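Putative extracellular solute-binding protein (Bordetella bronchiseptica, PDB 4P56) probably captures mandelate in the periplasm, both enantiomers having been found bound, and hands it to a TRAP-type membrane transporter. Local coordinates at residues D178-A182 / V183-P187; A151-S155 / K156-Q160. All blocks are in the same frame, centred on the assembly; numbering follows the deposited sequence.

Contact 1: residues D178-A182 / V183-P187; sequences DVAKA and VGASP
Val-183 N takes up the helical pattern where helix 174-182 runs out, donating to Val-179 O at 3.0 Å. The side chain of Val-183 folds back over the same turn: chi1 of -63° sets CG1 anti to the carbonyl carbon, 4.4 Å from Val-179 CG1, and leaves CG2 between the backbone N and the carbonyl carbon, where it rests 3.3 Å from both Val-179 O and Ala-180 O. Val-183 also packs on Ile-161 and Phe-164. At Gly-184 the chain leaves helical geometry with phi 96°, and its N reaches Lys-181 O at 3.0 Å from well above the carbonyl plane, the i to i+3 bond of the turn. Ala-185 N then turns back to Ala-180 O at 2.9 Å, and Ala-185 CB lies 3.5 Å from Ala-180 O. Pro-187, already in the next strand, lays its CB 3.9 Å from Ala-180 CB, with CG just beyond, so the small methyl packs against one side of the ring; Val-171 of the preceding strand touches both residues. The positive-phi glycine and paired back-bonds define a Schellman motif, here ending the helix of the beta-alpha-beta unit formed by 168-171, 174-182 and 186-189.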
loop_
_atom_site.group_PDB
_atom_site.type_symbol
_atom_site.label_atom_id
_atom_site.label_comp_id
_atom_site.label_asym_id
_atom_site.label_seq_id
_atom_site.Cartn_x
_atom_site.Cartn_y
_atom_site.Cartn_z
ATOM N N ASP A 178 -7.833 9.643 5.729
ATOM C CA ASP A 178 -7.605 11.086 5.968
ATOM C C ASP A 178 -8.186 11.849 4.780
ATOM O O ASP A 178 -8.878 12.857 4.953
ATOM C CB ASP A 178 -6.111 11.432 6.072
ATOM C CG ASP A 178 -5.455 10.928 7.360
ATOM O OD1 ASP A 178 -6.167 10.723 8.378
ATOM O OD2 ASP A 178 -4.212 10.733 7.344
ATOM N N VAL A 179 -7.878 11.383 3.573
ATOM C CA VAL A 179 -8.400 12.024 2.372
ATOM C C VAL A 179 -9.934 11.947 2.306
ATOM O O VAL A 179 -10.594 12.959 2.073
ATOM C CB VAL A 179 -7.784 11.470 1.054
ATOM C CG1 VAL A 179 -8.492 12.071 -0.180
ATOM C CG2 VAL A 179 -6.281 11.740 0.981
ATOM N N ALA A 180 -10.509 10.765 2.490
ATOM C CA ALA A 180 -11.978 10.641 2.481
ATOM C C ALA A 180 -12.638 11.657 3.418
ATOM O O ALA A 180 -13.561 12.372 3.032
ATOM C CB ALA A 180 -12.403 9.219 2.878
ATOM N N LYS A 181 -12.159 11.711 4.660
ATOM C CA LYS A 181 -12.719 12.619 5.656
ATOM C C LYS A 181 -12.544 14.052 5.157
ATOM O O LYS A 181 -13.472 14.848 5.193
ATOM C CB LYS A 181 -12.027 12.422 7.015
ATOM C CG LYS A 181 -12.662 13.215 8.163
ATOM C CD LYS A 181 -11.906 13.022 9.477
ATOM C CE LYS A 181 -12.674 13.601 10.671
ATOM N NZ LYS A 181 -11.895 14.652 11.386
ATOM N N ALA A 182 -11.355 14.383 4.662
ATOM C CA ALA A 182 -11.086 15.775 4.306
ATOM C C ALA A 182 -12.002 16.273 3.167
ATOM O O ALA A 182 -12.409 17.437 3.145
ATOM C CB ALA A 182 -9.634 15.965 3.935
ATOM N N VAL A 183 -12.289 15.398 2.209
ATOM C CA VAL A 183 -13.131 15.786 1.087
ATOM C C VAL A 183 -14.625 15.670 1.424
ATOM O O VAL A 183 -15.469 15.947 0.584
ATOM C CB VAL A 183 -12.801 15.002 -0.211
ATOM C CG1 VAL A 183 -11.396 15.291 -0.682
ATOM C CG2 VAL A 183 -13.021 13.506 -0.023
ATOM N N GLY A 184 -14.946 15.265 2.654
ATOM C CA GLY A 184 -16.321 15.295 3.123
ATOM C C GLY A 184 -17.052 13.975 2.973
ATOM O O GLY A 184 -18.272 13.910 3.206
ATOM N N ALA A 185 -16.338 12.919 2.580
ATOM C CA ALA A 185 -16.964 11.587 2.513
ATOM C C ALA A 185 -16.966 10.940 3.910
ATOM O O ALA A 185 -16.393 11.489 4.854
ATOM C CB ALA A 185 -16.242 10.687 1.496
ATOM N N SER A 186 -17.611 9.782 4.051
ATOM C CA SER A 186 -17.652 9.080 5.352
ATOM C C SER A 186 -16.844 7.817 5.210
ATOM O O SER A 186 -17.304 6.838 4.629
ATOM C CB SER A 186 -19.083 8.736 5.764
ATOM O OG SER A 186 -19.914 9.867 5.638
ATOM N N PRO A 187 -15.607 7.851 5.698
ATOM C CA PRO A 187 -14.809 6.651 5.494
ATOM C C PRO A 187 -15.330 5.475 6.286
ATOM O O PRO A 187 -15.756 5.612 7.435
ATOM C CB PRO A 187 -13.397 7.058 5.969
ATOM C CG PRO A 187 -13.536 8.305 6.714
ATOM C CD PRO A 187 -14.866 8.940 6.356
#

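Contact 2: residues A151-S155 / K156-Q160; sequences AFTTS and KPVKQ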
loop_
_atom_site.group_PDB
_atom_site.type_symbol
_atom_site.label_atom_id
_atom_site.label_comp_id
_atom_site.label_asym_id
_atom_site.label_seq_id
_atom_site.Cartn_x
_atom_site.Cartn_y
_atom_site.Cartn_z
ATOM N N ALA A 151 -10.855 7.064 -7.079
ATOM C CA ALA A 151 -12.131 7.108 -6.403
ATOM C C ALA A 151 -13.185 6.344 -7.208
ATOM O O ALA A 151 -13.689 6.845 -8.223
ATOM C CB ALA A 151 -12.582 8.566 -6.176
ATOM N N PHE A 152 -13.531 5.147 -6.736
ATOM C CA PHE A 152 -14.552 4.325 -7.391
ATOM C C PHE A 152 -15.891 4.425 -6.663
ATOM O O PHE A 152 -15.956 4.351 -5.419
ATOM C CB PHE A 152 -14.158 2.851 -7.369
ATOM C CG PHE A 152 -12.961 2.511 -8.191
ATOM C CD1 PHE A 152 -13.033 2.486 -9.574
ATOM C CD2 PHE A 152 -11.765 2.150 -7.574
ATOM C CE1 PHE A 152 -11.939 2.133 -10.341
ATOM C CE2 PHE A 152 -10.653 1.784 -8.351
ATOM C CZ PHE A 152 -10.740 1.767 -9.724
ATOM N N THR A 153 -16.974 4.554 -7.430
ATOM C CA THR A 153 -18.304 4.545 -6.831
ATOM C C THR A 153 -19.283 3.697 -7.630
ATOM O O THR A 153 -19.134 3.491 -8.836
ATOM C CB THR A 153 -18.891 5.923 -6.753
ATOM O OG1 THR A 153 -18.831 6.506 -8.051
ATOM C CG2 THR A 153 -18.125 6.772 -5.766
ATOM N N THR A 154 -20.309 3.240 -6.935
ATOM C CA THR A 154 -21.265 2.307 -7.504
ATOM C C THR A 154 -22.195 3.047 -8.456
ATOM O O THR A 154 -22.371 2.616 -9.582
ATOM C CB THR A 154 -22.041 1.613 -6.394
ATOM O OG1 THR A 154 -21.119 0.854 -5.594
ATOM C CG2 THR A 154 -23.147 0.712 -6.968
ATOM N N SER A 155 -22.750 4.180 -8.034
ATOM C CA SER A 155 -23.769 4.848 -8.839
ATOM C C SER A 155 -23.648 6.372 -8.885
ATOM O O SER A 155 -24.399 7.042 -9.592
ATOM C CB SER A 155 -25.144 4.476 -8.295
ATOM O OG SER A 155 -25.298 4.999 -6.982
ATOM N N LYS A 156 -22.707 6.931 -8.138
ATOM C CA LYS A 156 -22.620 8.378 -8.015
ATOM C C LYS A 156 -21.319 8.889 -8.603
ATOM O O LYS A 156 -20.253 8.614 -8.071
ATOM C CB LYS A 156 -22.702 8.772 -6.542
ATOM C CG LYS A 156 -24.044 8.445 -5.914
ATOM C CD LYS A 156 -24.094 8.856 -4.438
ATOM C CE LYS A 156 -25.517 8.749 -3.882
ATOM N NZ LYS A 156 -26.020 7.335 -3.843
ATOM N N PRO A 157 -21.401 9.642 -9.702
ATOM C CA PRO A 157 -20.181 10.165 -10.307
ATOM C C PRO A 157 -19.516 11.194 -9.421
ATOM O O PRO A 157 -20.178 11.896 -8.642
ATOM C CB PRO A 157 -20.670 10.811 -11.600
ATOM C CG PRO A 157 -22.093 11.165 -11.342
ATOM C CD PRO A 157 -22.616 10.129 -10.386
ATOM N N VAL A 158 -18.196 11.258 -9.516
ATOM C CA VAL A 158 -17.429 12.251 -8.775
ATOM C C VAL A 158 -16.722 13.167 -9.763
ATOM O O VAL A 158 -15.665 12.828 -10.286
ATOM C CB VAL A 158 -16.367 11.606 -7.852
ATOM C CG1 VAL A 158 -15.614 12.696 -7.071
ATOM C CG2 VAL A 158 -17.010 10.623 -6.891
ATOM N N LYS A 159 -17.314 14.331 -10.005
ATOM C CA LYS A 159 -16.772 15.301 -10.941
ATOM C C LYS A 159 -16.488 16.663 -10.291
ATOM O O LYS A 159 -15.694 17.424 -10.813
ATOM C CB LYS A 159 -17.735 15.467 -12.121
ATOM C CG LYS A 159 -17.818 14.212 -13.006
ATOM C CD LYS A 159 -18.918 14.311 -14.071
ATOM C CE LYS A 159 -20.265 13.898 -13.510
ATOM N NZ LYS A 159 -21.387 13.991 -14.497
ATOM N N GLN A 160 -17.132 16.960 -9.160
ATOM C CA GLN A 160 -16.847 18.192 -8.413
ATOM C C GLN A 160 -16.746 17.867 -6.925
ATOM O O GLN A 160 -17.249 16.838 -6.487
ATOM C CB GLN A 160 -17.927 19.225 -8.642
ATOM C CG GLN A 160 -19.218 18.878 -7.922
ATOM C CD GLN A 160 -20.388 19.740 -8.359
ATOM O OE1 GLN A 160 -20.508 20.896 -7.954
ATOM N NE2 GLN A 160 -21.258 19.178 -9.197
HETATM O O HOH W 1 -24.830 4.228 -3.723
#
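Thr-153 reaches across a bend to Lys-156 and Val-158, at the place where strand 149-153, an antiparallel member of the mixed six-stranded sheet, gives way to the loop leading to strand 168-171. Its CB already lies 3.3 Å from Lys-156 O. From there the side chain divides. With chi1 at 53°, OG1 stands between the backbone N and the carbonyl carbon, and it donates to Lys-156 O over a short 2.5 Å. The donor approaches 46° out of the carbonyl plane, away from the lone-pair directions, so the hydroxyl clasps the bend from above the peptide. The other branch, CG2, is anti to the carbonyl carbon and lies 3.6 Å from Lys-156 O and 4.2 Å from Val-158 CG2; the side chains of Thr-153 and Val-158 cross at about a right angle. Val-158 also packs on Phe-164, and its carbonyl oxygen is bonded by Thr-227 OG1 of the neighbouring strand 225-228. At the exposed corner, the lysine chain, extended as far as CE, bends at chi4 (66°), which brings Lys-156 NZ to 4.0 Å from Ser-155 OG, and one water bridges the pair weakly, 3.3 Å from Lys-156 NZ and 3.4 Å from Ser-155 OG.

Contact 2 precedes contact 1 along the chain, and their centres are about 14 Å apart, with about 7 Å between nearest atoms and no direct touch. The mixed six-stranded sheet connects them: contact 1 leads into one of its edge strands, 186-189, whereas contact 2 leaves its inner strand 149-153. Phe-208 on strand 206-210 meets Val-179 and Ala-180 from the first and Ala-151 from the second. Phe-164 likewise receives Val-183 and Val-158. Neither contact contains a residue of the mandelate pocket, and the side chain of Pro-187 is about 11 Å from the ligand. The sheet nonetheless carries pocket residues, Arg-170 on strand 168-171 and Phe-209 on strand 206-210.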